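Local coordinates for ferritin heavy chain (PDB 1Z6O), which oxidises ferrous iron at a ferroxidase site and, with the light chain in a 24-subunit shell, stores it as ferric mineral, at residues Gln38-Met42 with His111-Glu116; Gly105-Glu110 with Lys163-Lys168; Thr16-Cys21 with Cys130-Phe136; Arg26-Gln30 with Asp87-Gln93. All blocks are in the same frame, centred on the assembly; numbering follows the deposited sequence.

Contact 1. Residues Gln38-Met42 with His111-Glu116; sequences QYLAM and HALSME
Two mid-helix segments, Gln38-Met42 on helix 19-47 and His111-Glu116 on helix 105-132, run antiparallel at 171°. Their segment axes approach to 11.9 Å, and the nearest CA atoms, Tyr39 and Ala112, are 8.0 Å apart, so long side chains fill the gap. Tyr39 (chi1 m) reaches across and donates from OH to Glu116 OE2 at 2.6 Å; Glu116, folded m,m, turns its carboxylate to meet it. Met115 (m,t,p) lays CE over one face of the Tyr39 ring, 4.0 Å from the centroid, a CH-pi contact with Met-aromatic character. Extended Met42 (m,t,t) brings CE to 3.8 Å from Met115 SD and 3.4 Å from His111 ND1. His111 and Gln38 both have chi1 t: a water 2.8 Å from Gln38 OE1 and 3.2 Å from His111 NE2 joins them, while Gln38 NE2 binds Arg99 O and His111 ND1 pairs with Trp102. This is the interior of a ferritin four-helix bundle, where the tyrosine hydrogen-bonds Glu116, an inferred ligand of the second iron, close to Glu67 at the ferroxidase centre.

Contact 2. Residues Gly105-Glu110 with Lys163-Lys168; sequences GVEALE and KASTLK
Val106 (chi1 t) overlaps Leu167, its CG2 lying 3.6 Å from Leu167 CG, and the same methyl comes within 3.8 Å of the backbone N of Lys168. Both segments are regular alpha helix: Gly105-Glu110 is the first turn and a half of helix 105-132, Lys163-Lys168 the end of helix 139-168. They run antiparallel with a signed crossing angle of -161°, axes 9.2 Å apart, and the closest CA pair is Val106 with Ala164 at 5.7 Å. Small residues permit this approach. Leu109 (m,t) packs its CB 4.2 Å from Ala164 CB and its CD1 4.2 Å from Leu167 CD2, with Leu167 in the t,p rotamer. At Gly105, a CB would lie only 3.2 Å from Leu167 CD2, a tight fit. Along one border, the fully extended side chain of Lys168 (all four chi angles t) carries NZ to 2.7 Å from Glu110 OE2, a hydrogen-bonded salt bridge; NZ also donates to Gln9 O of a second heavy-chain subunit, whose Ile10 packs on Ala164 and Lys168. The pair thus joins two antiparallel helices of the ferritin bundle near one end, with Phe56 and Leu59 of helix 54-80 against Leu109, and Phe182 of the short helix 175-186 covering Lys163 and Leu167.

Contact 3. Residues Thr16-Cys21 with Cys130-Phe136; sequences TMHRSC and CEDDSEF
A disulfide ties the start of helix 19-47 to helix 105-132 at one end of the bundle: Cys21 SG and Cys130 SG are 2.0 Å apart, with chi3 at 90° (Cys21 t, Cys130 m) and CA atoms 4.5 Å apart. Cys21 lies in the first turn of helix 19-47, for which His18 takes the N-cap position; Cys130 is helical, near the C-terminal end of its helix. Beyond it the chain makes a type I turn from Asp133 to Phe136, closed by Phe136 N to Asp133 O at 3.2 Å, and an Asx turn in which Asp133 OD1 accepts from Glu135 N at 2.8 Å. The His18 ring (chi1 m) bonds through ND1 to Thr16 O at 3.1 Å. It lies nearly parallel to the Phe136 ring (chi1 t), planes at 5°, but slid apart with centroids at 4.9 Å; Phe136 CB, 3.5 Å from the His18 centroid, covers its face. Two waters, each donating to Asp133 OD2 (2.6 and 2.7 Å), accept from Ser20 N (3.0 Å) and Cys21 N (2.9 Å) respectively. The intrachain S-S bond, consistent with a secreted ferritin, fixes this pairing covalently, whereas Asp133 bonds to the helix start through water.

Contact 4. Residues Arg26-Gln30 with Asp87-Gln93; sequences RQQIQ and DVSSLLQ
Four hydrogen bonds join Arg26-Gln30, within helix 19-47, to the irregular Asp87-Gln93. Arg26 (m,t,p) gives both NH1 (2.9 Å) and NH2 (3.0 Å) to Asp87 O, whose residue has positive phi (62°). Gln30 (t,p) presents its amide to the backbone of Gln93: OE1 accepts from Gln93 N at 2.9 Å, and NE2 donates to Gln93 O at 3.2 Å. Water links the backbones too, one molecule donating to Arg26 O (2.7 Å) and Leu91 O (2.6 Å). The apolar contacts are Ile29 CD1 with Leu91 CD2 at 4.1 Å and Ile29 CG2 with Leu92 CD2 at 3.5 Å; Leu91 CD2 also lies over one face of the guanidinium, 3.8 Å from Arg26 CZ. The nearest CA pairs are Arg26-Leu91 (6.4 Å) and Gln30-Leu92 (5.5 Å). On its other side, the loop meets the light chain: Ser89 OG bonds Glu119 of that subunit. Such a contact belongs to the long crossover of ferritins, which connects helices 54-80 and 105-132 across the bundle's outer face.

Contacts 1, 3 and 4 share helix 19-47, and contacts 1, 2 and 3 share helix 105-132. Contacts 2 and 3 lie on opposite sides of the chain's centre, with their own centres 39 Å apart. Contact 1, whose centre is 12 Å from that of contact 2, touches it where Met42 CE meets Ala108 O at 3.8 Å. Contacts 3 and 4 come within about 5 Å at nearest atoms without touching. The bound iron is held by Glu32, Glu67 and His70. The side chain of Glu116 in contact 1 is about 5 Å from this bound iron. That of Ile29 in contact 4 is about 10 Å from it, and contact 3 lies away from the site.

Contact 1. Residues Gln38-Met42 with His111-Glu116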
loop_
_atom_site.group_PDB
_atom_site.type_symbol
_atom_site.label_atom_id
_atom_site.label_comp_id
_atom_site.label_asym_id
_atom_site.label_seq_id
_atom_site.Cartn_x
_atom_site.Cartn_y
_atom_site.Cartn_z
ATOM N N GLN M 38 30.143 -1.161 -44.582
ATOM C CA GLN M 38 29.335 -1.769 -45.637
ATOM C C GLN M 38 27.876 -1.897 -45.164
ATOM O O GLN M 38 26.948 -1.721 -45.955
ATOM C CB GLN M 38 29.909 -3.140 -46.043
ATOM C CG GLN M 38 29.119 -3.818 -47.170
ATOM C CD GLN M 38 29.116 -2.995 -48.454
ATOM O OE1 GLN M 38 30.029 -3.095 -49.267
ATOM N NE2 GLN M 38 28.094 -2.159 -48.626
ATOM N N TYR M 39 27.668 -2.206 -43.881
ATOM C CA TYR M 39 26.303 -2.292 -43.347
ATOM C C TYR M 39 25.656 -0.905 -43.319
ATOM O O TYR M 39 24.447 -0.786 -43.526
ATOM C CB TYR M 39 26.296 -2.902 -41.937
ATOM C CG TYR M 39 26.358 -4.414 -41.942
ATOM C CD1 TYR M 39 27.274 -5.105 -41.146
ATOM C CD2 TYR M 39 25.449 -5.158 -42.701
ATOM C CE1 TYR M 39 27.282 -6.515 -41.098
ATOM C CE2 TYR M 39 25.442 -6.555 -42.659
ATOM C CZ TYR M 39 26.354 -7.226 -41.859
ATOM O OH TYR M 39 26.306 -8.602 -41.808
ATOM N N LEU M 40 26.437 0.144 -43.050
ATOM C CA LEU M 40 25.861 1.499 -43.062
ATOM C C LEU M 40 25.304 1.794 -44.451
ATOM O O LEU M 40 24.260 2.426 -44.587
ATOM C CB LEU M 40 26.908 2.584 -42.756
ATOM C CG LEU M 40 27.290 2.924 -41.318
ATOM C CD1 LEU M 40 28.290 4.104 -41.337
ATOM C CD2 LEU M 40 26.029 3.302 -40.522
ATOM N N ALA M 41 26.024 1.369 -45.486
ATOM C CA ALA M 41 25.567 1.612 -46.855
ATOM C C ALA M 41 24.279 0.835 -47.146
ATOM O O ALA M 41 23.429 1.308 -47.904
ATOM C CB ALA M 41 26.672 1.238 -47.863
ATOM N N MET M 42 24.130 -0.356 -46.565
ATOM C CA MET M 42 22.897 -1.119 -46.765
ATOM C C MET M 42 21.752 -0.398 -46.061
ATOM O O MET M 42 20.651 -0.289 -46.600
ATOM C CB MET M 42 23.016 -2.537 -46.196
ATOM C CG MET M 42 23.962 -3.438 -46.967
ATOM S SD MET M 42 23.835 -5.155 -46.335
ATOM C CE MET M 42 25.026 -5.994 -47.410
ATOM N N HIS M 111 24.235 -10.972 -49.526
ATOM C CA HIS M 111 25.517 -10.274 -49.456
ATOM C C HIS M 111 25.956 -10.259 -47.977
ATOM O O HIS M 111 27.117 -10.524 -47.664
ATOM C CB HIS M 111 25.371 -8.832 -49.979
ATOM C CG HIS M 111 26.654 -8.053 -49.969
ATOM N ND1 HIS M 111 26.706 -6.702 -50.230
ATOM C CD2 HIS M 111 27.930 -8.434 -49.719
ATOM C CE1 HIS M 111 27.957 -6.283 -50.140
ATOM N NE2 HIS M 111 28.719 -7.313 -49.831
ATOM N N ALA M 112 25.034 -9.952 -47.062
ATOM C CA ALA M 112 25.382 -9.945 -45.633
ATOM C C ALA M 112 25.870 -11.336 -45.195
ATOM O O ALA M 112 26.842 -11.459 -44.446
ATOM C CB ALA M 112 24.170 -9.539 -44.784
ATOM N N LEU M 113 25.186 -12.380 -45.648
ATOM C CA LEU M 113 25.583 -13.746 -45.288
ATOM C C LEU M 113 27.015 -14.024 -45.770
ATOM O O LEU M 113 27.824 -14.607 -45.053
ATOM C CB LEU M 113 24.611 -14.762 -45.911
ATOM C CG LEU M 113 24.907 -16.261 -45.720
ATOM C CD1 LEU M 113 25.034 -16.598 -44.224
ATOM C CD2 LEU M 113 23.765 -17.079 -46.363
ATOM N N SER M 114 27.322 -13.595 -46.988
ATOM C CA SER M 114 28.658 -13.782 -47.550
ATOM C C SER M 114 29.711 -12.968 -46.774
ATOM O O SER M 114 30.831 -13.432 -46.557
ATOM C CB SER M 114 28.642 -13.375 -49.034
ATOM O OG SER M 114 29.950 -13.358 -49.557
ATOM N N MET M 115 29.359 -11.751 -46.363
ATOM C CA MET M 115 30.276 -10.922 -45.572
ATOM C C MET M 115 30.548 -11.622 -44.231
ATOM O O MET M 115 31.685 -11.674 -43.767
ATOM C CB MET M 115 29.658 -9.546 -45.254
ATOM C CG MET M 115 29.406 -8.626 -46.442
ATOM S SD MET M 115 28.367 -7.186 -45.931
ATOM C CE MET M 115 29.342 -6.608 -44.475
ATOM N N GLU M 116 29.497 -12.135 -43.594
ATOM C CA GLU M 116 29.665 -12.808 -42.301
ATOM C C GLU M 116 30.510 -14.069 -42.463
ATOM O O GLU M 116 31.362 -14.368 -41.632
ATOM C CB GLU M 116 28.302 -13.164 -41.687
ATOM C CG GLU M 116 27.488 -11.940 -41.242
ATOM C CD GLU M 116 28.265 -11.013 -40.295
ATOM O OE1 GLU M 116 29.076 -11.513 -39.487
ATOM O OE2 GLU M 116 28.057 -9.777 -40.350
HETATM O O HOH W 1 31.381 -5.496 -49.778
#

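Contact 2. Residues Gly105-Glu110 with Lys163-Lys168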
loop_
_atom_site.group_PDB
_atom_site.type_symbol
_atom_site.label_atom_id
_atom_site.label_comp_id
_atom_site.label_asym_id
_atom_site.label_seq_id
_atom_site.Cartn_x
_atom_site.Cartn_y
_atom_site.Cartn_z
ATOM N N GLY M 105 15.706 -7.032 -50.983
ATOM C CA GLY M 105 16.082 -7.584 -49.693
ATOM C C GLY M 105 16.856 -8.889 -49.797
ATOM O O GLY M 105 17.803 -9.103 -49.044
ATOM N N VAL M 106 16.469 -9.775 -50.713
ATOM C CA VAL M 106 17.199 -11.037 -50.845
ATOM C C VAL M 106 18.675 -10.804 -51.197
ATOM O O VAL M 106 19.557 -11.397 -50.581
ATOM C CB VAL M 106 16.573 -11.967 -51.921
ATOM C CG1 VAL M 106 17.498 -13.176 -52.177
ATOM C CG2 VAL M 106 15.215 -12.470 -51.442
ATOM N N GLU M 107 18.954 -9.948 -52.177
ATOM C CA GLU M 107 20.350 -9.693 -52.543
ATOM C C GLU M 107 21.138 -9.142 -51.363
ATOM O O GLU M 107 22.302 -9.500 -51.168
ATOM C CB GLU M 107 20.472 -8.685 -53.700
ATOM C CG GLU M 107 20.212 -9.246 -55.085
ATOM C CD GLU M 107 20.937 -8.452 -56.198
ATOM O OE1 GLU M 107 21.378 -7.282 -55.972
ATOM O OE2 GLU M 107 21.062 -9.008 -57.314
ATOM N N ALA M 108 20.520 -8.259 -50.583
ATOM C CA ALA M 108 21.222 -7.691 -49.429
ATOM C C ALA M 108 21.462 -8.751 -48.358
ATOM O O ALA M 108 22.539 -8.797 -47.759
ATOM C CB ALA M 108 20.430 -6.507 -48.845
ATOM N N LEU M 109 20.467 -9.598 -48.098
ATOM C CA LEU M 109 20.646 -10.653 -47.091
ATOM C C LEU M 109 21.735 -11.637 -47.527
ATOM O O LEU M 109 22.538 -12.091 -46.705
ATOM C CB LEU M 109 19.330 -11.412 -46.858
ATOM C CG LEU M 109 18.235 -10.630 -46.117
ATOM C CD1 LEU M 109 16.904 -11.384 -46.214
ATOM C CD2 LEU M 109 18.644 -10.432 -44.645
ATOM N N GLU M 110 21.766 -11.975 -48.816
ATOM C CA GLU M 110 22.785 -12.904 -49.311
ATOM C C GLU M 110 24.166 -12.270 -49.260
ATOM O O GLU M 110 25.162 -12.948 -48.996
ATOM C CB GLU M 110 22.457 -13.354 -50.743
ATOM C CG GLU M 110 21.203 -14.246 -50.804
ATOM C CD GLU M 110 20.955 -14.821 -52.203
ATOM O OE1 GLU M 110 21.417 -14.219 -53.189
ATOM O OE2 GLU M 110 20.279 -15.862 -52.321
ATOM N N LYS M 163 16.636 -16.152 -42.978
ATOM C CA LYS M 163 15.898 -15.006 -43.522
ATOM C C LYS M 163 15.955 -15.019 -45.053
ATOM O O LYS M 163 14.943 -14.798 -45.727
ATOM C CB LYS M 163 16.487 -13.690 -42.998
ATOM C CG LYS M 163 16.097 -13.354 -41.538
ATOM C CD LYS M 163 16.856 -12.103 -41.083
ATOM C CE LYS M 163 16.232 -11.461 -39.847
ATOM N NZ LYS M 163 16.010 -12.427 -38.745
ATOM N N ALA M 164 17.140 -15.267 -45.604
ATOM C CA ALA M 164 17.294 -15.307 -47.056
ATOM C C ALA M 164 16.443 -16.420 -47.670
ATOM O O ALA M 164 15.782 -16.194 -48.681
ATOM C CB ALA M 164 18.772 -15.505 -47.434
ATOM N N SER M 165 16.455 -17.617 -47.077
ATOM C CA SER M 165 15.648 -18.721 -47.618
ATOM C C SER M 165 14.164 -18.384 -47.595
ATOM O O SER M 165 13.455 -18.589 -48.574
ATOM C CB SER M 165 15.831 -20.025 -46.814
ATOM O OG SER M 165 17.142 -20.536 -46.953
ATOM N N THR M 166 13.695 -17.889 -46.458
ATOM C CA THR M 166 12.280 -17.553 -46.308
ATOM C C THR M 166 11.824 -16.508 -47.320
ATOM O O THR M 166 10.801 -16.679 -47.985
ATOM C CB THR M 166 12.002 -17.038 -44.881
ATOM O OG1 THR M 166 12.215 -18.112 -43.959
ATOM C CG2 THR M 166 10.556 -16.527 -44.744
ATOM N N LEU M 167 12.587 -15.432 -47.452
ATOM C CA LEU M 167 12.196 -14.381 -48.385
ATOM C C LEU M 167 12.372 -14.801 -49.844
ATOM O O LEU M 167 11.527 -14.497 -50.686
ATOM C CB LEU M 167 13.001 -13.102 -48.115
ATOM C CG LEU M 167 12.626 -11.875 -48.961
ATOM C CD1 LEU M 167 11.146 -11.507 -48.753
ATOM C CD2 LEU M 167 13.533 -10.706 -48.567
ATOM N N LYS M 168 13.443 -15.527 -50.144
ATOM C CA LYS M 168 13.681 -15.922 -51.531
ATOM C C LYS M 168 12.567 -16.803 -52.092
ATOM O O LYS M 168 12.259 -16.723 -53.277
ATOM C CB LYS M 168 15.040 -16.623 -51.673
ATOM C CG LYS M 168 15.566 -16.642 -53.116
ATOM C CD LYS M 168 17.053 -17.010 -53.161
ATOM C CE LYS M 168 17.658 -16.760 -54.550
ATOM N NZ LYS M 168 19.140 -16.995 -54.520
#

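Contact 3. Residues Thr16-Cys21 with Cys130-Phe136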
loop_
_atom_site.group_PDB
_atom_site.type_symbol
_atom_site.label_atom_id
_atom_site.label_comp_id
_atom_site.label_asym_id
_atom_site.label_seq_id
_atom_site.Cartn_x
_atom_site.Cartn_y
_atom_site.Cartn_z
ATOM N N THR M 16 52.858 -10.367 -23.189
ATOM C CA THR M 16 53.337 -11.547 -23.906
ATOM C C THR M 16 52.855 -11.876 -25.311
ATOM O O THR M 16 53.285 -12.874 -25.872
ATOM C CB THR M 16 53.039 -12.782 -23.053
ATOM O OG1 THR M 16 51.625 -12.833 -22.813
ATOM C CG2 THR M 16 53.752 -12.703 -21.694
ATOM N N MET M 17 51.956 -11.090 -25.890
ATOM C CA MET M 17 51.490 -11.443 -27.227
ATOM C C MET M 17 52.637 -11.445 -28.231
ATOM O O MET M 17 53.551 -10.623 -28.143
ATOM C CB MET M 17 50.413 -10.464 -27.706
ATOM C CG MET M 17 49.060 -10.661 -27.015
ATOM S SD MET M 17 47.777 -9.641 -27.790
ATOM C CE MET M 17 47.696 -10.390 -29.428
ATOM N N HIS M 18 52.594 -12.373 -29.178
ATOM C CA HIS M 18 53.634 -12.421 -30.203
ATOM C C HIS M 18 53.164 -11.732 -31.470
ATOM O O HIS M 18 51.961 -11.531 -31.687
ATOM C CB HIS M 18 54.079 -13.863 -30.463
ATOM C CG HIS M 18 55.081 -14.350 -29.462
ATOM N ND1 HIS M 18 54.894 -14.215 -28.100
ATOM C CD2 HIS M 18 56.299 -14.922 -29.620
ATOM C CE1 HIS M 18 55.956 -14.682 -27.464
ATOM N NE2 HIS M 18 56.822 -15.116 -28.362
ATOM N N ARG M 19 54.126 -11.367 -32.309
ATOM C CA ARG M 19 53.863 -10.611 -33.524
ATOM C C ARG M 19 52.865 -11.134 -34.540
ATOM O O ARG M 19 52.015 -10.383 -35.017
ATOM C CB ARG M 19 55.199 -10.313 -34.230
ATOM C CG ARG M 19 55.054 -9.652 -35.599
ATOM C CD ARG M 19 56.366 -8.998 -36.044
ATOM N NE ARG M 19 56.511 -7.662 -35.462
ATOM C CZ ARG M 19 55.902 -6.567 -35.923
ATOM N NH1 ARG M 19 55.108 -6.632 -36.988
ATOM N NH2 ARG M 19 56.073 -5.404 -35.305
ATOM N N SER M 20 52.961 -12.404 -34.900
ATOM C CA SER M 20 52.041 -12.920 -35.902
ATOM C C SER M 20 50.585 -12.819 -35.413
ATOM O O SER M 20 49.686 -12.398 -36.145
ATOM C CB SER M 20 52.403 -14.369 -36.231
ATOM O OG SER M 20 51.440 -14.927 -37.103
ATOM N N CYS M 21 50.364 -13.208 -34.170
ATOM C CA CYS M 21 49.029 -13.150 -33.577
ATOM C C CYS M 21 48.559 -11.687 -33.485
ATOM O O CYS M 21 47.438 -11.352 -33.870
ATOM C CB CYS M 21 49.084 -13.801 -32.194
ATOM S SG CYS M 21 47.522 -13.749 -31.263
ATOM N N CYS M 130 47.353 -17.388 -33.870
ATOM C CA CYS M 130 47.592 -17.232 -32.444
ATOM C C CYS M 130 47.867 -18.539 -31.724
ATOM O O CYS M 130 48.588 -18.566 -30.731
ATOM C CB CYS M 130 46.395 -16.512 -31.793
ATOM S SG CYS M 130 46.218 -14.799 -32.411
ATOM N N GLU M 131 47.293 -19.623 -32.224
ATOM C CA GLU M 131 47.489 -20.919 -31.590
ATOM C C GLU M 131 48.735 -21.643 -32.083
ATOM O O GLU M 131 49.440 -22.267 -31.299
ATOM C CB GLU M 131 46.283 -21.835 -31.858
ATOM C CG GLU M 131 46.447 -23.239 -31.272
ATOM C CD GLU M 131 45.134 -24.016 -31.217
ATOM O OE1 GLU M 131 44.810 -24.718 -32.200
ATOM O OE2 GLU M 131 44.419 -23.915 -30.189
ATOM N N ASP M 132 49.011 -21.544 -33.377
ATOM C CA ASP M 132 50.121 -22.294 -33.947
ATOM C C ASP M 132 51.489 -21.655 -34.050
ATOM O O ASP M 132 52.389 -22.239 -34.640
ATOM C CB ASP M 132 49.705 -22.849 -35.309
ATOM C CG ASP M 132 48.519 -23.809 -35.200
ATOM O OD1 ASP M 132 48.477 -24.602 -34.232
ATOM O OD2 ASP M 132 47.641 -23.777 -36.080
ATOM N N ASP M 133 51.659 -20.467 -33.485
ATOM C CA ASP M 133 52.967 -19.821 -33.501
ATOM C C ASP M 133 53.879 -20.775 -32.707
ATOM O O ASP M 133 53.610 -21.072 -31.545
ATOM C CB ASP M 133 52.888 -18.468 -32.798
ATOM C CG ASP M 133 54.195 -17.703 -32.866
ATOM O OD1 ASP M 133 55.244 -18.287 -32.517
ATOM O OD2 ASP M 133 54.170 -16.521 -33.267
ATOM N N SER M 134 54.949 -21.257 -33.324
ATOM C CA SER M 134 55.835 -22.206 -32.647
ATOM C C SER M 134 56.437 -21.691 -31.340
ATOM O O SER M 134 56.787 -22.477 -30.461
ATOM C CB SER M 134 56.960 -22.652 -33.596
ATOM O OG SER M 134 57.711 -21.539 -34.060
ATOM N N GLU M 135 56.541 -20.376 -31.197
ATOM C CA GLU M 135 57.123 -19.816 -29.982
ATOM C C GLU M 135 56.133 -19.520 -28.858
ATOM O O GLU M 135 56.535 -19.405 -27.700
ATOM C CB GLU M 135 57.859 -18.518 -30.308
ATOM C CG GLU M 135 58.990 -18.664 -31.304
ATOM C CD GLU M 135 59.570 -17.321 -31.701
ATOM O OE1 GLU M 135 58.823 -16.496 -32.275
ATOM O OE2 GLU M 135 60.770 -17.087 -31.436
ATOM N N PHE M 136 54.848 -19.396 -29.176
ATOM C CA PHE M 136 53.883 -19.035 -28.134
ATOM C C PHE M 136 52.454 -19.338 -28.572
ATOM O O PHE M 136 51.954 -18.736 -29.518
ATOM C CB PHE M 136 54.018 -17.527 -27.852
ATOM C CG PHE M 136 53.250 -17.041 -26.643
ATOM C CD1 PHE M 136 53.807 -17.120 -25.368
ATOM C CD2 PHE M 136 51.980 -16.476 -26.791
ATOM C CE1 PHE M 136 53.112 -16.638 -24.242
ATOM C CE2 PHE M 136 51.272 -15.989 -25.677
ATOM C CZ PHE M 136 51.839 -16.070 -24.399
HETATM O O HOH W 2 55.143 -14.286 -34.212
HETATM O O HOH W 3 51.942 -15.123 -32.744
#

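Contact 4. Residues Arg26-Gln30 with Asp87-Gln93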
loop_
_atom_site.group_PDB
_atom_site.type_symbol
_atom_site.label_atom_id
_atom_site.label_comp_id
_atom_site.label_asym_id
_atom_site.label_seq_id
_atom_site.Cartn_x
_atom_site.Cartn_y
_atom_site.Cartn_z
ATOM N N ARG M 26 45.207 -7.078 -35.538
ATOM C CA ARG M 26 45.120 -5.727 -36.102
ATOM C C ARG M 26 44.375 -5.757 -37.437
ATOM O O ARG M 26 43.574 -4.864 -37.747
ATOM C CB ARG M 26 46.530 -5.127 -36.297
ATOM C CG ARG M 26 47.281 -4.843 -34.971
ATOM C CD ARG M 26 48.719 -4.337 -35.246
ATOM N NE ARG M 26 48.667 -3.092 -36.010
ATOM C CZ ARG M 26 48.659 -1.879 -35.467
ATOM N NH1 ARG M 26 48.723 -1.731 -34.151
ATOM N NH2 ARG M 26 48.538 -0.812 -36.241
ATOM N N GLN M 27 44.639 -6.785 -38.235
ATOM C CA GLN M 27 43.965 -6.915 -39.519
ATOM C C GLN M 27 42.471 -7.198 -39.293
ATOM O O GLN M 27 41.617 -6.704 -40.030
ATOM C CB GLN M 27 44.599 -8.049 -40.332
ATOM C CG GLN M 27 43.997 -8.230 -41.709
ATOM C CD GLN M 27 44.842 -9.138 -42.594
ATOM O OE1 GLN M 27 46.044 -8.905 -42.774
ATOM N NE2 GLN M 27 44.221 -10.175 -43.151
ATOM N N GLN M 28 42.152 -7.991 -38.276
ATOM C CA GLN M 28 40.746 -8.300 -37.990
ATOM C C GLN M 28 39.994 -7.030 -37.568
ATOM O O GLN M 28 38.829 -6.841 -37.918
ATOM C CB GLN M 28 40.639 -9.350 -36.873
ATOM C CG GLN M 28 39.212 -9.891 -36.674
ATOM C CD GLN M 28 38.705 -10.587 -37.927
ATOM O OE1 GLN M 28 39.450 -11.310 -38.575
ATOM N NE2 GLN M 28 37.434 -10.374 -38.271
ATOM N N ILE M 29 40.660 -6.163 -36.808
ATOM C CA ILE M 29 40.033 -4.915 -36.374
ATOM C C ILE M 29 39.628 -4.086 -37.596
ATOM O O ILE M 29 38.509 -3.559 -37.658
ATOM C CB ILE M 29 40.994 -4.132 -35.439
ATOM C CG1 ILE M 29 41.037 -4.842 -34.075
ATOM C CG2 ILE M 29 40.538 -2.666 -35.274
ATOM C CD1 ILE M 29 42.238 -4.443 -33.180
ATOM N N GLN M 30 40.514 -3.986 -38.585
ATOM C CA GLN M 30 40.184 -3.230 -39.795
ATOM C C GLN M 30 39.034 -3.917 -40.538
ATOM O O GLN M 30 38.161 -3.255 -41.101
ATOM C CB GLN M 30 41.407 -3.112 -40.730
ATOM C CG GLN M 30 41.083 -2.472 -42.104
ATOM C CD GLN M 30 40.546 -1.045 -41.981
ATOM O OE1 GLN M 30 41.150 -0.208 -41.326
ATOM N NE2 GLN M 30 39.411 -0.767 -42.619
ATOM N N ASP M 87 51.485 2.804 -32.376
ATOM C CA ASP M 87 50.879 2.173 -33.563
ATOM C C ASP M 87 49.360 2.113 -33.468
ATOM O O ASP M 87 48.730 1.144 -33.909
ATOM C CB ASP M 87 51.397 0.747 -33.735
ATOM C CG ASP M 87 52.891 0.701 -33.920
ATOM O OD1 ASP M 87 53.539 -0.172 -33.303
ATOM O OD2 ASP M 87 53.411 1.539 -34.688
ATOM N N VAL M 88 48.768 3.140 -32.879
ATOM C CA VAL M 88 47.325 3.170 -32.755
ATOM C C VAL M 88 46.705 3.862 -33.973
ATOM O O VAL M 88 45.704 3.397 -34.514
ATOM C CB VAL M 88 46.898 3.909 -31.459
ATOM C CG1 VAL M 88 45.383 3.998 -31.387
ATOM C CG2 VAL M 88 47.440 3.160 -30.223
ATOM N N SER M 89 47.315 4.958 -34.415
ATOM C CA SER M 89 46.784 5.720 -35.551
ATOM C C SER M 89 46.629 4.882 -36.816
ATOM O O SER M 89 45.681 5.059 -37.569
ATOM C CB SER M 89 47.687 6.920 -35.857
ATOM O OG SER M 89 47.722 7.825 -34.767
ATOM N N SER M 90 47.553 3.955 -37.031
ATOM C CA SER M 90 47.529 3.105 -38.219
ATOM C C SER M 90 46.590 1.904 -38.112
ATOM O O SER M 90 46.485 1.122 -39.049
ATOM C CB SER M 90 48.942 2.590 -38.494
ATOM O OG SER M 90 49.405 1.876 -37.357
ATOM N N LEU M 91 45.911 1.741 -36.981
ATOM C CA LEU M 91 45.020 0.588 -36.815
ATOM C C LEU M 91 43.844 0.552 -37.772
ATOM O O LEU M 91 43.426 -0.516 -38.206
ATOM C CB LEU M 91 44.424 0.560 -35.407
ATOM C CG LEU M 91 44.892 -0.381 -34.321
ATOM C CD1 LEU M 91 43.909 -0.222 -33.143
ATOM C CD2 LEU M 91 44.940 -1.832 -34.831
ATOM N N LEU M 92 43.308 1.726 -38.088
ATOM C CA LEU M 92 42.113 1.826 -38.919
ATOM C C LEU M 92 42.160 2.863 -39.995
ATOM O O LEU M 92 42.846 3.870 -39.877
ATOM C CB LEU M 92 40.908 2.195 -38.057
ATOM C CG LEU M 92 40.551 1.265 -36.931
ATOM C CD1 LEU M 92 39.491 1.909 -36.055
ATOM C CD2 LEU M 92 40.073 -0.036 -37.546
ATOM N N GLN M 93 41.369 2.620 -41.028
ATOM C CA GLN M 93 41.242 3.546 -42.137
ATOM C C GLN M 93 39.774 3.474 -42.571
ATOM O O GLN M 93 39.245 2.393 -42.816
ATOM C CB GLN M 93 42.167 3.131 -43.282
ATOM C CG GLN M 93 42.184 4.102 -44.457
ATOM C CD GLN M 93 42.544 5.528 -44.053
ATOM O OE1 GLN M 93 43.620 5.781 -43.502
ATOM N NE2 GLN M 93 41.642 6.470 -44.330
HETATM O O HOH W 4 44.746 -2.703 -38.883
HETATM O O HOH W 5 47.573 -2.017 -38.821
#